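Local coordinates for protein-tyrosine-phosphatase (Shewanella sp., PDB 2Z72) that hydrolyses phosphotyrosine in proteins as a cold-active phosphatase, probably using the pair of zinc ions held in its calcineurin-like metallophosphoesterase fold, at residues 147-153 with 254-258; 227-232 with 244-249. All blocks are in the same frame, centred on the assembly; numbering follows the deposited sequence.

Contact 1: 147-153 with 254-258; sequences MGNHEQM and PTWYR. With ZN (zinc ion), chain C.
Residues 147-153 leave an extended loop and turn into a helix at Asn149, and the loop 254-258, without regular structure, lies alongside; the closest CA atoms are those of Asn149 and Thr255, 5.2 Å apart. Met147 presents its backbone, with O 3.6 Å from Thr255 CG2. Gly148 is the N-cap residue: its N donates to Glu151 OE2 (2.7 Å), and its O accepts from Gln152 N (3.2 Å). Asn149, in a p rotamer, binds zinc through OD1 at 2.1 Å, with water 2 also on the metal (2.0 Å from ZN); Asp114, His207 and His286 complete this half of the dizinc site. Asn149 CB makes a CH-pi contact over the five-membered ring of Trp256, 3.6 Å from the centroid, and Asn149 ND2 lies over the same indole, 3.3 Å from Trp256 CH2. Gln152, m then t, accepts from Thr255 OG1 at OE1 (2.8 Å), and water 1 bridges Gln152 OE1 (2.7 Å) to Trp256 NE1 (3.0 Å). Met153 adds a Met-aromatic contact, with SD 5.0 Å from the centroid of the Trp256 six-membered ring, at its edge, and Met153 CE 3.6 Å from Trp256 CH2. Gly-Asn-His-Glu is a signature motif of calcineurin-like metallophosphoesterases; here Trp256 packs over its zinc ligand. The contact joins helix 149-156 to the loop between helices 243-249 and 267-277, with Tyr228 of helix 221-231 touching Gln152 and Pro254.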
loop_
_atom_site.group_PDB
_atom_site.type_symbol
_atom_site.label_atom_id
_atom_site.label_comp_id
_atom_site.label_asym_id
_atom_site.label_seq_id
_atom_site.Cartn_x
_atom_site.Cartn_y
_atom_site.Cartn_z
ATOM N N MET A 147 -3.569 3.808 -0.024
ATOM C CA MET A 147 -3.636 3.958 1.434
ATOM C C MET A 147 -4.569 2.959 2.076
ATOM O O MET A 147 -5.723 2.816 1.682
ATOM C CB MET A 147 -4.157 5.333 1.798
ATOM C CG MET A 147 -3.306 6.501 1.355
ATOM S SD MET A 147 -1.819 6.739 2.396
ATOM C CE MET A 147 -2.492 7.584 3.776
ATOM N N GLY A 148 -4.055 2.235 3.064
ATOM C CA GLY A 148 -4.872 1.381 3.890
ATOM C C GLY A 148 -5.202 1.980 5.193
ATOM O O GLY A 148 -4.819 3.132 5.522
ATOM N N ASN A 149 -5.921 1.238 6.057
ATOM C CA ASN A 149 -6.247 1.800 7.352
ATOM C C ASN A 149 -5.000 2.037 8.205
ATOM O O ASN A 149 -5.016 3.036 8.950
ATOM C CB ASN A 149 -7.305 0.968 8.120
ATOM C CG ASN A 149 -6.887 -0.414 8.471
ATOM O OD1 ASN A 149 -6.391 -1.156 7.627
ATOM N ND2 ASN A 149 -7.136 -0.874 9.684
ATOM N N HIS A 150 -3.982 1.200 8.078
ATOM C CA HIS A 150 -2.790 1.483 8.904
ATOM C C HIS A 150 -1.990 2.664 8.415
ATOM O O HIS A 150 -1.388 3.369 9.248
ATOM C CB HIS A 150 -1.939 0.237 9.044
ATOM C CG HIS A 150 -2.614 -0.754 9.973
ATOM N ND1 HIS A 150 -2.243 -0.879 11.291
ATOM C CD2 HIS A 150 -3.644 -1.586 9.737
ATOM C CE1 HIS A 150 -3.030 -1.774 11.820
ATOM N NE2 HIS A 150 -3.895 -2.251 10.941
ATOM N N GLU A 151 -1.931 2.979 7.123
ATOM C CA GLU A 151 -1.348 4.239 6.695
ATOM C C GLU A 151 -2.067 5.415 7.331
ATOM O O GLU A 151 -1.456 6.369 7.789
ATOM C CB GLU A 151 -1.326 4.380 5.171
ATOM C CG GLU A 151 -0.305 3.549 4.438
ATOM C CD GLU A 151 -0.526 2.063 4.563
ATOM O OE1 GLU A 151 0.424 1.324 4.809
ATOM O OE2 GLU A 151 -1.706 1.664 4.366
ATOM N N GLN A 152 -3.423 5.363 7.304
ATOM C CA GLN A 152 -4.196 6.443 7.867
ATOM C C GLN A 152 -3.977 6.577 9.382
ATOM O O GLN A 152 -3.781 7.672 9.922
ATOM C CB GLN A 152 -5.698 6.260 7.582
ATOM C CG GLN A 152 -6.019 6.299 6.092
ATOM C CD GLN A 152 -7.447 5.890 5.771
ATOM O OE1 GLN A 152 -8.080 5.163 6.534
ATOM N NE2 GLN A 152 -7.937 6.381 4.638
ATOM N N MET A 153 -3.957 5.443 10.056
ATOM C CA MET A 153 -3.744 5.445 11.509
ATOM C C MET A 153 -2.387 6.045 11.860
ATOM O O MET A 153 -2.281 6.969 12.654
ATOM C CB MET A 153 -3.864 4.034 12.069
ATOM C CG MET A 153 -5.339 3.753 12.380
ATOM S SD MET A 153 -5.591 2.264 13.346
ATOM C CE MET A 153 -5.282 0.973 12.162
ATOM N N PRO A 254 -14.225 2.864 2.972
ATOM C CA PRO A 254 -13.390 2.070 2.085
ATOM C C PRO A 254 -12.164 1.411 2.679
ATOM O O PRO A 254 -11.730 0.399 2.109
ATOM C CB PRO A 254 -12.989 3.130 1.024
ATOM C CG PRO A 254 -14.171 4.068 0.942
ATOM C CD PRO A 254 -14.690 4.139 2.371
ATOM N N THR A 255 -11.572 1.965 3.729
ATOM C CA THR A 255 -10.357 1.382 4.273
ATOM C C THR A 255 -10.558 0.500 5.500
ATOM O O THR A 255 -9.615 -0.166 5.900
ATOM C CB THR A 255 -9.329 2.467 4.607
ATOM O OG1 THR A 255 -9.914 3.359 5.539
ATOM C CG2 THR A 255 -8.890 3.202 3.355
ATOM N N TRP A 256 -11.786 0.382 5.992
ATOM C CA TRP A 256 -12.073 -0.506 7.126
ATOM C C TRP A 256 -13.142 -1.528 6.846
ATOM O O TRP A 256 -13.250 -2.513 7.576
ATOM C CB TRP A 256 -12.489 0.307 8.345
ATOM C CG TRP A 256 -11.419 1.041 9.045
ATOM C CD1 TRP A 256 -10.943 2.304 8.772
ATOM C CD2 TRP A 256 -10.655 0.581 10.144
ATOM N NE1 TRP A 256 -9.963 2.659 9.635
ATOM C CE2 TRP A 256 -9.747 1.612 10.507
ATOM C CE3 TRP A 256 -10.628 -0.573 10.912
ATOM C CZ2 TRP A 256 -8.849 1.499 11.563
ATOM C CZ3 TRP A 256 -9.744 -0.691 11.944
ATOM C CH2 TRP A 256 -8.850 0.336 12.275
ATOM N N TYR A 257 -14.008 -1.321 5.846
ATOM C CA TYR A 257 -15.168 -2.168 5.668
ATOM C C TYR A 257 -14.797 -3.606 5.434
ATOM O O TYR A 257 -13.968 -3.892 4.581
ATOM C CB TYR A 257 -15.926 -1.660 4.451
ATOM C CG TYR A 257 -17.236 -2.374 4.151
ATOM C CD1 TYR A 257 -18.273 -2.431 5.102
ATOM C CD2 TYR A 257 -17.438 -2.946 2.898
ATOM C CE1 TYR A 257 -19.472 -3.064 4.786
ATOM C CE2 TYR A 257 -18.647 -3.570 2.621
ATOM C CZ TYR A 257 -19.643 -3.643 3.559
ATOM O OH TYR A 257 -20.827 -4.257 3.221
ATOM N N ARG A 258 -15.448 -4.493 6.190
ATOM C CA ARG A 258 -15.224 -5.904 6.068
ATOM C C ARG A 258 -16.455 -6.694 5.636
ATOM O O ARG A 258 -16.502 -7.910 5.755
ATOM C CB ARG A 258 -14.697 -6.568 7.370
ATOM C CG ARG A 258 -13.343 -6.018 7.708
ATOM C CD ARG A 258 -12.731 -6.908 8.757
ATOM N NE ARG A 258 -11.640 -6.308 9.433
ATOM C CZ ARG A 258 -10.370 -6.337 9.360
ATOM N NH1 ARG A 258 -9.400 -5.736 10.088
ATOM N NH2 ARG A 258 -9.869 -7.105 8.389
HETATM ZN ZN ZN C . -6.298 -3.123 7.006
HETATM O O HOH W 1 -8.781 5.385 9.172
HETATM O O HOH W 2 -5.657 -4.775 7.848
#

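Contact 2: 227-232 with 244-249; sequences LYRANV and LLNFLF
Two helical segments, 227-231 and 244-249, cross almost at right angles: their axes come within 11.0 Å, with a signed crossing angle of -99°. The nearest CA pairs are Leu227 with Leu245 (7.6 Å) and Tyr228 with Leu248 (7.7 Å). The second helix has regular backbone bonds, Leu248 N to Leu244 O (3.0 Å) and Phe249 N to Leu245 O (2.9 Å), whereas the bond from Val232 N to Tyr228 O is weak at 3.1 Å. Leu227, m then t, points toward the partner helix and fits among three leucines, with its CD1 3.5 Å from Leu244 CD2 and 3.9 Å from Leu248 CD1, and its CB 4.2 Å from Leu245 CD2. Tyr228, with chi1 in m, reaches across to Leu248, and its OH donates to Leu248 O at 2.7 Å. Phe249, also m, meets the Tyr228 ring obliquely: Tyr228 CD2 lies over the Phe249 face, 3.7 Å from Phe249 CE1, while the ring centroids are 5.2 Å apart and the planes meet at 59°. Phe249 CZ also meets Asn231 O and Val232 N, each at 3.9 Å. Leu239 of helix 236-241 touches Asn231, Leu245 and Phe249, bringing a third helix to this hydrophobic interface. This is near-orthogonal helix-helix packing with one buried tyrosine-to-backbone bond, in the helical part of the chain between strands 203-206 and 281-284, where the Tyr228 side chain is about 12 Å from a zinc ion.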
loop_
_atom_site.group_PDB
_atom_site.type_symbol
_atom_site.label_atom_id
_atom_site.label_comp_id
_atom_site.label_asym_id
_atom_site.label_seq_id
_atom_site.Cartn_x
_atom_site.Cartn_y
_atom_site.Cartn_z
ATOM N N LEU A 227 -10.510 14.011 -0.785
ATOM C CA LEU A 227 -10.763 14.216 0.660
ATOM C C LEU A 227 -9.808 13.418 1.520
ATOM O O LEU A 227 -9.393 13.930 2.592
ATOM C CB LEU A 227 -12.212 13.819 0.949
ATOM C CG LEU A 227 -13.276 14.816 0.523
ATOM C CD1 LEU A 227 -14.660 14.213 0.704
ATOM C CD2 LEU A 227 -13.164 16.090 1.348
ATOM N N TYR A 228 -9.453 12.218 1.084
ATOM C CA TYR A 228 -8.490 11.428 1.853
ATOM C C TYR A 228 -7.135 12.153 1.902
ATOM O O TYR A 228 -6.520 12.221 2.975
ATOM C CB TYR A 228 -8.330 10.080 1.230
ATOM C CG TYR A 228 -9.392 9.052 1.552
ATOM C CD1 TYR A 228 -10.124 8.357 0.598
ATOM C CD2 TYR A 228 -9.638 8.702 2.885
ATOM C CE1 TYR A 228 -11.051 7.451 0.900
ATOM C CE2 TYR A 228 -10.558 7.732 3.214
ATOM C CZ TYR A 228 -11.268 7.095 2.218
ATOM O OH TYR A 228 -12.186 6.094 2.497
ATOM N N ARG A 229 -6.667 12.696 0.790
ATOM C CA ARG A 229 -5.400 13.386 0.814
ATOM C C ARG A 229 -5.475 14.630 1.691
ATOM O O ARG A 229 -4.511 14.968 2.388
ATOM C CB ARG A 229 -4.975 13.767 -0.611
ATOM C CG ARG A 229 -4.372 12.614 -1.399
ATOM C CD ARG A 229 -3.826 13.025 -2.732
ATOM N NE ARG A 229 -4.886 13.267 -3.735
ATOM C CZ ARG A 229 -5.417 12.321 -4.477
ATOM N NH1 ARG A 229 -5.032 11.091 -4.405
ATOM N NH2 ARG A 229 -6.360 12.633 -5.362
ATOM N N ALA A 230 -6.574 15.364 1.631
ATOM C CA ALA A 230 -6.702 16.626 2.333
ATOM C C ALA A 230 -6.910 16.480 3.815
ATOM O O ALA A 230 -6.681 17.452 4.555
ATOM C CB ALA A 230 -7.853 17.460 1.722
ATOM N N ASN A 231 -7.323 15.317 4.263
ATOM C CA ASN A 231 -7.756 15.174 5.656
ATOM C C ASN A 231 -7.060 14.093 6.384
ATOM O O ASN A 231 -7.406 13.864 7.557
ATOM C CB ASN A 231 -9.292 14.956 5.735
ATOM C CG ASN A 231 -9.993 16.201 5.222
ATOM O OD1 ASN A 231 -10.459 16.277 4.031
ATOM N ND2 ASN A 231 -10.040 17.198 6.080
ATOM N N VAL A 232 -6.057 13.415 5.819
ATOM C CA VAL A 232 -5.351 12.405 6.617
ATOM C C VAL A 232 -4.661 13.023 7.833
ATOM O O VAL A 232 -4.479 12.311 8.821
ATOM C CB VAL A 232 -4.440 11.589 5.677
ATOM C CG1 VAL A 232 -3.271 12.422 5.145
ATOM C CG2 VAL A 232 -3.904 10.335 6.320
ATOM N N LEU A 244 -19.239 13.149 6.301
ATOM C CA LEU A 244 -18.640 12.449 5.169
ATOM C C LEU A 244 -17.257 11.925 5.490
ATOM O O LEU A 244 -16.936 10.769 5.124
ATOM C CB LEU A 244 -18.601 13.395 3.977
ATOM C CG LEU A 244 -17.931 12.870 2.722
ATOM C CD1 LEU A 244 -18.545 11.576 2.254
ATOM C CD2 LEU A 244 -18.038 13.889 1.569
ATOM N N LEU A 245 -16.441 12.737 6.162
ATOM C CA LEU A 245 -15.138 12.252 6.575
ATOM C C LEU A 245 -15.274 11.073 7.530
ATOM O O LEU A 245 -14.450 10.139 7.486
ATOM C CB LEU A 245 -14.294 13.377 7.194
ATOM C CG LEU A 245 -13.912 14.504 6.260
ATOM C CD1 LEU A 245 -13.110 15.572 7.003
ATOM C CD2 LEU A 245 -13.187 14.008 5.011
ATOM N N ASN A 246 -16.263 11.116 8.401
ATOM C CA ASN A 246 -16.478 10.032 9.352
ATOM C C ASN A 246 -16.724 8.715 8.627
ATOM O O ASN A 246 -16.141 7.680 8.896
ATOM C CB ASN A 246 -17.622 10.448 10.264
ATOM C CG ASN A 246 -17.856 9.459 11.386
ATOM O OD1 ASN A 246 -17.832 8.240 11.152
ATOM N ND2 ASN A 246 -18.078 9.932 12.602
ATOM N N PHE A 247 -17.585 8.782 7.615
ATOM C CA PHE A 247 -17.794 7.615 6.725
ATOM C C PHE A 247 -16.501 7.137 6.111
ATOM O O PHE A 247 -16.139 5.979 6.166
ATOM C CB PHE A 247 -18.774 7.947 5.588
ATOM C CG PHE A 247 -18.819 6.842 4.573
ATOM C CD1 PHE A 247 -18.440 7.068 3.256
ATOM C CD2 PHE A 247 -19.190 5.569 4.921
ATOM C CE1 PHE A 247 -18.427 6.060 2.336
ATOM C CE2 PHE A 247 -19.218 4.538 4.011
ATOM C CZ PHE A 247 -18.816 4.765 2.726
ATOM N N LEU A 248 -15.768 8.038 5.453
ATOM C CA LEU A 248 -14.589 7.677 4.705
ATOM C C LEU A 248 -13.499 7.073 5.564
ATOM O O LEU A 248 -12.771 6.180 5.111
ATOM C CB LEU A 248 -14.061 8.885 3.899
ATOM C CG LEU A 248 -14.915 9.327 2.713
ATOM C CD1 LEU A 248 -14.358 10.642 2.148
ATOM C CD2 LEU A 248 -14.922 8.223 1.667
ATOM N N PHE A 249 -13.329 7.600 6.780
ATOM C CA PHE A 249 -12.193 7.193 7.588
ATOM C C PHE A 249 -12.471 6.087 8.564
ATOM O O PHE A 249 -11.489 5.496 9.087
ATOM C CB PHE A 249 -11.628 8.405 8.365
ATOM C CG PHE A 249 -10.692 9.241 7.507
ATOM C CD1 PHE A 249 -11.122 10.167 6.601
ATOM C CD2 PHE A 249 -9.329 9.042 7.601
ATOM C CE1 PHE A 249 -10.254 10.918 5.807
ATOM C CE2 PHE A 249 -8.471 9.810 6.842
ATOM C CZ PHE A 249 -8.922 10.712 5.931
#

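How the contacts relate
From the N terminus, the chain first reaches 147-153, just after strand 142-145, and runs through helices and the hairpin 197-206 before entering 227-232. Contact 2 then closes a short loop holding helix 236-241, and the chain soon comes to 254-258, where contact 1 closes the much longer one; the shorter loop is nested inside. Their centres are 11 Å apart and they touch directly: Tyr228 OH lies 3.2 Å from Pro254 CD, Gln152 NE2 is 3.3 Å from Tyr228 CE2, and Phe249 O is 3.3 Å from Trp256 CD1. Helix 221-231 and helix 243-249 thus pack against helix 149-156, whose first residue is the zinc ligand Asn149, and the loop 254-258.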